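Local atomic coordinates of genome packaging NTPase B204 (Sulfolobus turreted icosahedral virus 2, PDB entry 4KFU), a protein that probably hydrolyses nucleoside triphosphates, as a P-loop ATPase of the FtsK-HerA superfamily, to power packaging of the viral DNA genome. Residues A[154-159]-A[187-192]; A[138-143]-A[165-170]; A[6-11]-A[145-150]. All coordinates share one frame; numbering follows the deposited sequence.

Interaction 1: residues A[154-159]-A[187-192]; sequences IIMFYT and HFLIYD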
loop_
_atom_site.group_PDB
_atom_site.type_symbol
_atom_site.label_atom_id
_atom_site.label_comp_id
_atom_site.label_asym_id
_atom_site.label_seq_id
_atom_site.Cartn_x
_atom_site.Cartn_y
_atom_site.Cartn_z
ATOM N N ILE A 154 2.205 5.476 8.259
ATOM C CA ILE A 154 2.645 6.127 7.027
ATOM C C ILE A 154 4.166 6.110 6.993
ATOM O O ILE A 154 4.827 6.596 7.920
ATOM C CB ILE A 154 2.117 7.569 6.902
ATOM C CG1 ILE A 154 0.591 7.595 7.050
ATOM C CG2 ILE A 154 2.510 8.167 5.574
ATOM C CD1 ILE A 154 0.016 9.018 7.201
ATOM N N ILE A 155 4.715 5.536 5.926
ATOM C CA ILE A 155 6.160 5.421 5.776
ATOM C C ILE A 155 6.624 6.359 4.667
ATOM O O ILE A 155 6.036 6.384 3.584
ATOM C CB ILE A 155 6.582 3.961 5.485
ATOM C CG1 ILE A 155 6.294 3.081 6.710
ATOM C CG2 ILE A 155 8.051 3.890 5.085
ATOM C CD1 ILE A 155 6.670 1.632 6.550
ATOM N N MET A 156 7.661 7.154 4.945
ATOM C CA MET A 156 8.132 8.138 3.972
ATOM C C MET A 156 9.642 8.091 3.774
ATOM O O MET A 156 10.400 7.972 4.747
ATOM C CB MET A 156 7.708 9.550 4.412
ATOM C CG MET A 156 6.209 9.787 4.298
ATOM S SD MET A 156 5.643 11.234 5.212
ATOM C CE MET A 156 5.700 10.631 6.867
ATOM N N PHE A 157 10.072 8.175 2.514
ATOM C CA PHE A 157 11.504 8.305 2.188
ATOM C C PHE A 157 11.815 9.778 1.925
ATOM O O PHE A 157 10.923 10.620 1.970
ATOM C CB PHE A 157 11.875 7.454 0.969
ATOM C CG PHE A 157 11.782 5.965 1.218
ATOM C CD1 PHE A 157 12.924 5.210 1.450
ATOM C CD2 PHE A 157 10.549 5.325 1.251
ATOM C CE1 PHE A 157 12.847 3.824 1.691
ATOM C CE2 PHE A 157 10.460 3.929 1.489
ATOM C CZ PHE A 157 11.614 3.190 1.718
ATOM N N TYR A 158 13.073 10.075 1.623
ATOM C CA TYR A 158 13.541 11.448 1.473
ATOM C C TYR A 158 12.698 12.315 0.539
ATOM O O TYR A 158 12.366 11.903 -0.574
ATOM C CB TYR A 158 15.005 11.460 0.982
ATOM C CG TYR A 158 15.416 12.803 0.419
ATOM C CD1 TYR A 158 15.851 13.829 1.263
ATOM C CD2 TYR A 158 15.364 13.058 -0.951
ATOM C CE1 TYR A 158 16.211 15.080 0.756
ATOM C CE2 TYR A 158 15.730 14.311 -1.471
ATOM C CZ TYR A 158 16.151 15.309 -0.613
ATOM O OH TYR A 158 16.501 16.548 -1.124
ATOM N N THR A 159 12.372 13.524 0.988
ATOM C CA THR A 159 11.949 14.573 0.069
ATOM C C THR A 159 12.172 15.969 0.640
ATOM O O THR A 159 12.115 16.165 1.853
ATOM C CB THR A 159 10.466 14.424 -0.351
ATOM O OG1 THR A 159 10.174 15.403 -1.354
ATOM C CG2 THR A 159 9.537 14.624 0.844
ATOM N N HIS A 187 16.998 5.088 3.928
ATOM C CA HIS A 187 16.474 5.350 5.267
ATOM C C HIS A 187 15.019 5.770 5.120
ATOM O O HIS A 187 14.641 6.369 4.114
ATOM C CB HIS A 187 17.254 6.478 5.963
ATOM C CG HIS A 187 18.651 6.103 6.353
ATOM N ND1 HIS A 187 19.603 5.717 5.434
ATOM C CD2 HIS A 187 19.253 6.062 7.562
ATOM C CE1 HIS A 187 20.736 5.450 6.063
ATOM N NE2 HIS A 187 20.543 5.656 7.364
ATOM N N PHE A 188 14.193 5.458 6.109
ATOM C CA PHE A 188 12.796 5.892 6.057
ATOM C C PHE A 188 12.227 6.307 7.409
ATOM O O PHE A 188 12.677 5.860 8.467
ATOM C CB PHE A 188 11.901 4.832 5.390
ATOM C CG PHE A 188 11.996 3.456 6.006
ATOM C CD1 PHE A 188 13.024 2.583 5.659
ATOM C CD2 PHE A 188 11.023 3.012 6.898
ATOM C CE1 PHE A 188 13.096 1.300 6.222
ATOM C CE2 PHE A 188 11.082 1.734 7.456
ATOM C CZ PHE A 188 12.114 0.873 7.118
ATOM N N LEU A 189 11.215 7.160 7.349
ATOM C CA LEU A 189 10.499 7.606 8.534
ATOM C C LEU A 189 9.179 6.835 8.666
ATOM O O LEU A 189 8.448 6.656 7.697
ATOM C CB LEU A 189 10.236 9.116 8.411
ATOM C CG LEU A 189 9.524 9.909 9.490
ATOM C CD1 LEU A 189 10.015 11.338 9.421
ATOM C CD2 LEU A 189 8.017 9.881 9.313
ATOM N N ILE A 190 8.884 6.381 9.873
ATOM C CA ILE A 190 7.640 5.681 10.140
ATOM C C ILE A 190 6.802 6.518 11.092
ATOM O O ILE A 190 7.186 6.708 12.245
ATOM C CB ILE A 190 7.905 4.328 10.815
ATOM C CG1 ILE A 190 8.821 3.468 9.944
ATOM C CG2 ILE A 190 6.590 3.618 11.117
ATOM C CD1 ILE A 190 9.398 2.269 10.683
ATOM N N TYR A 191 5.673 7.021 10.599
ATOM C CA TYR A 191 4.721 7.760 11.418
ATOM C C TYR A 191 3.550 6.874 11.796
ATOM O O TYR A 191 2.852 6.338 10.925
ATOM C CB TYR A 191 4.196 8.989 10.672
ATOM C CG TYR A 191 3.239 9.838 11.480
ATOM C CD1 TYR A 191 3.679 10.566 12.582
ATOM C CD2 TYR A 191 1.903 9.923 11.134
ATOM C CE1 TYR A 191 2.795 11.353 13.326
ATOM C CE2 TYR A 191 1.015 10.701 11.863
ATOM C CZ TYR A 191 1.468 11.415 12.957
ATOM O OH TYR A 191 0.583 12.189 13.681
ATOM N N ASP A 192 3.343 6.728 13.100
ATOM C CA ASP A 192 2.183 6.033 13.627
ATOM C C ASP A 192 1.066 7.050 13.752
ATOM O O ASP A 192 1.139 7.977 14.556
ATOM C CB ASP A 192 2.514 5.398 14.978
ATOM C CG ASP A 192 1.421 4.470 15.475
ATOM O OD1 ASP A 192 0.222 4.836 15.402
ATOM O OD2 ASP A 192 1.772 3.366 15.940
HETATM O O HOH W 1 15.271 8.116 2.110
#

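Interaction 2: residues A[138-143]-A[165-170]; sequences QRVYDL and LRWISK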
loop_
_atom_site.group_PDB
_atom_site.type_symbol
_atom_site.label_atom_id
_atom_site.label_comp_id
_atom_site.label_asym_id
_atom_site.label_seq_id
_atom_site.Cartn_x
_atom_site.Cartn_y
_atom_site.Cartn_z
ATOM N N GLN A 138 4.397 7.500 -5.322
ATOM C CA GLN A 138 5.680 8.179 -5.533
ATOM C C GLN A 138 5.760 9.550 -4.857
ATOM O O GLN A 138 6.769 9.878 -4.260
ATOM C CB GLN A 138 5.985 8.309 -7.029
ATOM C CG GLN A 138 5.797 6.995 -7.806
ATOM C CD GLN A 138 7.000 6.600 -8.652
ATOM O OE1 GLN A 138 7.592 5.526 -8.453
ATOM N NE2 GLN A 138 7.351 7.450 -9.618
ATOM N N ARG A 139 4.703 10.345 -4.973
ATOM C CA ARG A 139 4.645 11.666 -4.331
ATOM C C ARG A 139 3.464 11.691 -3.365
ATOM O O ARG A 139 2.436 11.068 -3.637
ATOM C CB ARG A 139 4.481 12.789 -5.372
ATOM C CG ARG A 139 5.506 12.774 -6.531
ATOM C CD ARG A 139 6.716 13.655 -6.264
ATOM N NE ARG A 139 7.703 13.590 -7.351
ATOM C CZ ARG A 139 8.136 14.634 -8.062
ATOM N NH1 ARG A 139 7.678 15.858 -7.821
ATOM N NH2 ARG A 139 9.044 14.453 -9.019
ATOM N N VAL A 140 3.593 12.398 -2.239
ATOM C CA VAL A 140 2.504 12.409 -1.243
ATOM C C VAL A 140 1.213 12.935 -1.859
ATOM O O VAL A 140 0.117 12.417 -1.580
ATOM C CB VAL A 140 2.885 13.240 0.027
ATOM C CG1 VAL A 140 3.184 14.663 -0.345
ATOM C CG2 VAL A 140 1.770 13.225 1.048
ATOM N N TYR A 141 1.342 13.926 -2.737
ATOM C CA TYR A 141 0.167 14.564 -3.329
ATOM C C TYR A 141 -0.496 13.771 -4.474
ATOM O O TYR A 141 -1.470 14.246 -5.073
ATOM C CB TYR A 141 0.496 16.009 -3.747
ATOM C CG TYR A 141 1.704 16.151 -4.664
ATOM C CD1 TYR A 141 1.667 15.674 -5.973
ATOM C CD2 TYR A 141 2.864 16.798 -4.232
ATOM C CE1 TYR A 141 2.756 15.810 -6.820
ATOM C CE2 TYR A 141 3.952 16.944 -5.072
ATOM C CZ TYR A 141 3.890 16.448 -6.366
ATOM O OH TYR A 141 4.965 16.589 -7.214
ATOM N N ASP A 142 0.005 12.565 -4.753
ATOM C CA ASP A 142 -0.599 11.693 -5.766
ATOM C C ASP A 142 -1.928 11.141 -5.276
ATOM O O ASP A 142 -2.774 10.780 -6.082
ATOM C CB ASP A 142 0.290 10.480 -6.080
ATOM C CG ASP A 142 1.572 10.841 -6.817
ATOM O OD1 ASP A 142 1.684 11.956 -7.364
ATOM O OD2 ASP A 142 2.469 9.974 -6.833
ATOM N N LEU A 143 -2.106 11.049 -3.959
ATOM C CA LEU A 143 -3.293 10.366 -3.418
ATOM C C LEU A 143 -4.293 11.289 -2.724
ATOM O O LEU A 143 -3.925 12.367 -2.255
ATOM C CB LEU A 143 -2.857 9.291 -2.418
ATOM C CG LEU A 143 -1.774 8.312 -2.866
ATOM C CD1 LEU A 143 -1.459 7.326 -1.750
ATOM C CD2 LEU A 143 -2.191 7.580 -4.149
ATOM N N LEU A 165 6.177 18.732 1.189
ATOM C CA LEU A 165 6.358 19.095 2.593
ATOM C C LEU A 165 5.089 19.737 3.165
ATOM O O LEU A 165 4.730 19.512 4.321
ATOM C CB LEU A 165 7.562 20.041 2.744
ATOM C CG LEU A 165 8.909 19.439 2.340
ATOM C CD1 LEU A 165 10.058 20.449 2.486
ATOM C CD2 LEU A 165 9.164 18.180 3.170
ATOM N N ARG A 166 4.411 20.531 2.349
ATOM C CA ARG A 166 3.172 21.192 2.770
ATOM C C ARG A 166 2.050 20.182 2.992
ATOM O O ARG A 166 1.248 20.318 3.922
ATOM C CB ARG A 166 2.739 22.223 1.724
ATOM C CG ARG A 166 1.488 22.992 2.106
ATOM C CD ARG A 166 1.044 23.965 1.005
ATOM N NE ARG A 166 0.803 23.298 -0.276
ATOM C CZ ARG A 166 -0.316 22.644 -0.582
ATOM N NH1 ARG A 166 -1.303 22.554 0.306
ATOM N NH2 ARG A 166 -0.450 22.074 -1.772
ATOM N N TRP A 167 1.975 19.181 2.119
ATOM C CA TRP A 167 0.976 18.121 2.252
ATOM C C TRP A 167 1.251 17.307 3.501
ATOM O O TRP A 167 0.337 16.956 4.251
ATOM C CB TRP A 167 1.044 17.186 1.039
ATOM C CG TRP A 167 0.112 17.528 -0.038
ATOM C CD1 TRP A 167 0.099 18.668 -0.786
ATOM C CD2 TRP A 167 -0.970 16.720 -0.518
ATOM N NE1 TRP A 167 -0.921 18.615 -1.705
ATOM C CE2 TRP A 167 -1.592 17.425 -1.558
ATOM C CE3 TRP A 167 -1.456 15.452 -0.171
ATOM C CZ2 TRP A 167 -2.689 16.919 -2.261
ATOM C CZ3 TRP A 167 -2.543 14.952 -0.859
ATOM C CH2 TRP A 167 -3.148 15.683 -1.894
ATOM N N ILE A 168 2.516 16.963 3.695
ATOM C CA ILE A 168 2.902 16.193 4.859
ATOM C C ILE A 168 2.522 16.958 6.136
ATOM O O ILE A 168 1.929 16.385 7.057
ATOM C CB ILE A 168 4.421 15.860 4.828
ATOM C CG1 ILE A 168 4.734 14.920 3.647
ATOM C CG2 ILE A 168 4.863 15.203 6.125
ATOM C CD1 ILE A 168 6.249 14.691 3.442
ATOM N N SER A 169 2.840 18.250 6.180
ATOM C CA SER A 169 2.529 19.071 7.350
ATOM C C SER A 169 1.030 19.100 7.613
ATOM O O SER A 169 0.581 19.004 8.756
ATOM C CB SER A 169 3.004 20.511 7.135
ATOM O OG SER A 169 4.400 20.559 6.947
ATOM N N LYS A 170 0.260 19.233 6.545
ATOM C CA LYS A 170 -1.182 19.454 6.657
ATOM C C LYS A 170 -1.987 18.185 6.956
ATOM O O LYS A 170 -3.006 18.244 7.668
ATOM C CB LYS A 170 -1.686 20.148 5.375
ATOM C CG LYS A 170 -3.191 20.477 5.329
ATOM C CD LYS A 170 -3.491 21.359 4.111
ATOM C CE LYS A 170 -4.998 21.556 3.870
ATOM N NZ LYS A 170 -5.650 22.359 4.948
#

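Interaction 3: residues A[6-11]-A[145-150]; sequences IVVLVG and PIVYKQ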
loop_
_atom_site.group_PDB
_atom_site.type_symbol
_atom_site.label_atom_id
_atom_site.label_comp_id
_atom_site.label_asym_id
_atom_site.label_seq_id
_atom_site.Cartn_x
_atom_site.Cartn_y
_atom_site.Cartn_z
ATOM N N ILE A 6 -3.925 -0.203 7.896
ATOM C CA ILE A 6 -3.716 0.454 6.620
ATOM C C ILE A 6 -2.314 1.070 6.687
ATOM O O ILE A 6 -2.014 1.882 7.578
ATOM C CB ILE A 6 -4.760 1.538 6.344
ATOM C CG1 ILE A 6 -6.144 0.885 6.148
ATOM C CG2 ILE A 6 -4.382 2.317 5.098
ATOM C CD1 ILE A 6 -7.326 1.853 6.132
ATOM N N VAL A 7 -1.446 0.640 5.777
ATOM C CA VAL A 7 -0.075 1.139 5.719
ATOM C C VAL A 7 0.126 1.836 4.388
ATOM O O VAL A 7 -0.238 1.306 3.327
ATOM C CB VAL A 7 0.954 0.005 5.858
ATOM C CG1 VAL A 7 2.369 0.549 5.744
ATOM C CG2 VAL A 7 0.772 -0.710 7.176
ATOM N N VAL A 8 0.698 3.034 4.440
ATOM C CA VAL A 8 0.926 3.806 3.230
ATOM C C VAL A 8 2.411 4.090 3.081
ATOM O O VAL A 8 3.054 4.618 4.004
ATOM C CB VAL A 8 0.124 5.118 3.247
ATOM C CG1 VAL A 8 0.354 5.901 1.955
ATOM C CG2 VAL A 8 -1.379 4.809 3.431
ATOM N N LEU A 9 2.965 3.709 1.932
ATOM C CA LEU A 9 4.371 3.976 1.657
ATOM C C LEU A 9 4.503 5.063 0.596
ATOM O O LEU A 9 3.901 4.978 -0.482
ATOM C CB LEU A 9 5.076 2.720 1.160
ATOM C CG LEU A 9 4.773 1.394 1.843
ATOM C CD1 LEU A 9 5.551 0.303 1.122
ATOM C CD2 LEU A 9 5.152 1.445 3.312
ATOM N N VAL A 10 5.307 6.079 0.896
ATOM C CA VAL A 10 5.525 7.180 -0.035
ATOM C C VAL A 10 7.010 7.330 -0.306
ATOM O O VAL A 10 7.810 7.460 0.627
ATOM C CB VAL A 10 5.018 8.507 0.523
ATOM C CG1 VAL A 10 5.184 9.608 -0.534
ATOM C CG2 VAL A 10 3.549 8.369 0.964
ATOM N N GLY A 11 7.385 7.322 -1.579
ATOM C CA GLY A 11 8.791 7.460 -1.908
ATOM C C GLY A 11 9.036 7.636 -3.389
ATOM O O GLY A 11 8.357 7.006 -4.205
ATOM N N PRO A 145 -6.154 12.938 0.112
ATOM C CA PRO A 145 -5.714 13.209 1.487
ATOM C C PRO A 145 -6.386 12.303 2.516
ATOM O O PRO A 145 -5.758 12.004 3.530
ATOM C CB PRO A 145 -6.135 14.664 1.704
ATOM C CG PRO A 145 -6.109 15.260 0.341
ATOM C CD PRO A 145 -6.560 14.168 -0.591
ATOM N N ILE A 146 -7.610 11.839 2.260
ATOM C CA ILE A 146 -8.257 10.940 3.225
ATOM C C ILE A 146 -7.522 9.619 3.429
ATOM O O ILE A 146 -7.624 9.010 4.499
ATOM C CB ILE A 146 -9.757 10.696 2.940
ATOM C CG1 ILE A 146 -9.973 10.149 1.517
ATOM C CG2 ILE A 146 -10.538 11.979 3.166
ATOM C CD1 ILE A 146 -11.371 9.602 1.305
ATOM N N VAL A 147 -6.775 9.175 2.422
ATOM C CA VAL A 147 -5.878 8.029 2.620
ATOM C C VAL A 147 -4.934 8.233 3.804
ATOM O O VAL A 147 -4.726 7.321 4.617
ATOM C CB VAL A 147 -5.039 7.710 1.351
ATOM C CG1 VAL A 147 -3.968 6.662 1.658
ATOM C CG2 VAL A 147 -5.937 7.229 0.221
ATOM N N TYR A 148 -4.355 9.429 3.927
ATOM C CA TYR A 148 -3.436 9.656 5.040
ATOM C C TYR A 148 -4.167 9.820 6.368
ATOM O O TYR A 148 -3.638 9.435 7.408
ATOM C CB TYR A 148 -2.493 10.840 4.768
ATOM C CG TYR A 148 -1.776 10.706 3.450
ATOM C CD1 TYR A 148 -0.777 9.761 3.285
ATOM C CD2 TYR A 148 -2.116 11.503 2.357
ATOM C CE1 TYR A 148 -0.113 9.616 2.065
ATOM C CE2 TYR A 148 -1.465 11.355 1.123
ATOM C CZ TYR A 148 -0.455 10.407 1.001
ATOM O OH TYR A 148 0.210 10.257 -0.200
ATOM N N LYS A 149 -5.373 10.379 6.339
ATOM C CA LYS A 149 -6.147 10.525 7.566
ATOM C C LYS A 149 -6.634 9.169 8.094
ATOM O O LYS A 149 -6.793 8.977 9.305
ATOM C CB LYS A 149 -7.341 11.447 7.336
ATOM C CG LYS A 149 -6.989 12.829 6.771
ATOM C CD LYS A 149 -5.932 13.543 7.609
ATOM C CE LYS A 149 -6.429 13.828 9.006
ATOM N NZ LYS A 149 -6.008 15.186 9.467
ATOM N N GLN A 150 -6.858 8.224 7.186
ATOM C CA GLN A 150 -7.370 6.906 7.570
ATOM C C GLN A 150 -6.284 5.861 7.822
ATOM O O GLN A 150 -6.565 4.763 8.327
ATOM C CB GLN A 150 -8.334 6.382 6.495
ATOM C CG GLN A 150 -9.620 7.172 6.383
ATOM C CD GLN A 150 -10.354 7.278 7.708
ATOM O OE1 GLN A 150 -10.561 8.375 8.228
ATOM N NE2 GLN A 150 -10.749 6.135 8.264
#

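Interaction 1: residues A[154-159]-A[187-192]
Met156 and Leu189 face each other as a hydrogen-bonded antiparallel pair, their side chains side by side and pointing the same way. Bent at its third torsion (chi3 -75°), the methionine brings CE to 3.5 Å from Leu189 CD2, tighter than usual carbon contact. Two backbone bonds hold the pair, Leu189 N to Met156 O at 2.8 Å and Met156 N to Leu189 O at 2.9 Å. Ile154 and Tyr191 repeat the pattern on the same face, where Ile154 CD1 lies at the edge of the tyrosine ring. On the other face Ile155 CG2 packs at 3.6 Å from Phe188 CD2, and Ile155 CG1 meets Ile190 CG1 at 4.1 Å. Past the paired residues, Phe188 CB sits 3.9 Å from Phe157 CE1, over the centre of that ring; the two rings themselves stand oblique. A water bridges Tyr158 N and His187 O just beyond the paired residues. Helix 174-179 packs on Met156 and Leu189, while Leu20 of helix 17-31 touches Ile155 and Phe188. Here the parallel core of the P-loop NTPase sheet turns mixed, strand 188-192 running antiparallel to strand 153-156.

Interaction 2: residues A[138-143]-A[165-170]
Trp167 lays one face of its indole over the backbone and first side-chain carbon of Tyr141. Tyr141 CB stands 3.3 Å from Trp167 CE2, one of the two ring-fusion atoms, and Tyr141 CA is centred 3.5 Å over the six-membered ring, only 4° off its normal, a CH-pi contact. The phenol turns away from this point. Its CG lies between the backbone N and the carbonyl carbon (chi1 54°), and the ring directs its edge toward the indole face, an edge-to-face pair with centroids 6.0 Å apart and planes at 67°. Arg139 covers part of a phenol face with CB, near the rim, and its NH1 donates to Tyr141 OH at 2.9 Å, the hydroxyl lying tilted from the guanidinium plane. At the far edge of the indole, Leu143 O comes within 3.2 Å of Trp167 CZ3, close to the ring plane, where the weakly positive ring hydrogens would suit a carbonyl oxygen. On the helix side Val140 CG1 packs 3.6 Å from Trp167 CB and more loosely against Ile168 CG1. No hydrogen bond joins the two segments, so shape and ring contacts carry the join. The side chain of Asp142, at the end of the 3-10 turn 140-142, ties back to the residues before it: Arg139 N donates to Asp142 OD2 at 2.9 Å from above the carboxylate plane, and Thr137 OG1 is a second partner of that oxygen. Glu164 OE2 of helix 162-171 accepts from Val140 N. The loop between strand 131-137 and helix 145-150 packs on helix 162-171, whose Trp167 also touches Pro145, while Tyr111 and Tyr171 each add an edge-to-face pair with the indole and Ile168 reaches helix 174-179.

Interaction 3: residues A[6-11]-A[145-150]
Strand 6-10 is the central-sheet strand that leads into the P-loop, and helix 145-150 packs across one of its faces, the axes 8.8 Å apart at 127°. Ile6, Val8 and Val10 point toward the helix; Leu9, on the other face of the sheet, packs on helix 17-31. Val8 is the middle of the contact and splits its two methyls between two helix residues. Its CG2, beside the backbone N, meets Val147 CG1 at 3.6 Å, and its CG1, anti to the backbone N (chi1 -179°), lies 3.7 Å from Tyr148 CE1. The tyrosine crosses both Val8 and Val10 at about a right angle, its OH end lying by Val10, at the P-loop end of the strand; Val10 CG2 sits at the edge of its ring, 4.0 Å from both Tyr148 CE1 and Tyr148 OH. At the opposite end of the strand, Ile6 CD1 approaches Gln150 O at 3.7 Å. The polar ends turn to partners beyond this interface: Tyr148 OH pairs with Val140 O, and Gln150 NE2 with Leu123 O of helix 117-124; the Val147 side chain also touches Leu123. No hydrogen bond crosses between strand and helix, so their union rests mainly on apolar packing of branched side chains against Val147 and the Tyr148 ring, while the hydroxyl of the buried Tyr148 is satisfied by a loop carbonyl.

In the fold
Strand 153-156 joins interactions 1 and 3: Ile155 N lies 2.7 Å from Val8 O and Ile155 O 2.8 Å from Val10 N, probable hydrogen bonds that pair 6-11 with one edge of strand 153-156, whose other edge carries 187-192. Interactions 2 and 3 meet at 2.6 Å between Tyr148 OH and Val140 O, and interactions 1 and 2 where Met156 SD packs 3.9 Å from Ile168 CD1. Interactions 1 and 2 each include a residue of a nucleotide pocket, Tyr158 and Gln138, in two separate sites for the ATP analogue AMPPCP; interaction 3 stands back, the Val10 side chain about 10 Å from a bound analogue. Lys17 bonds to both Gly11 O and Gln138 OE1, linking interactions 2 and 3 at the P-loop.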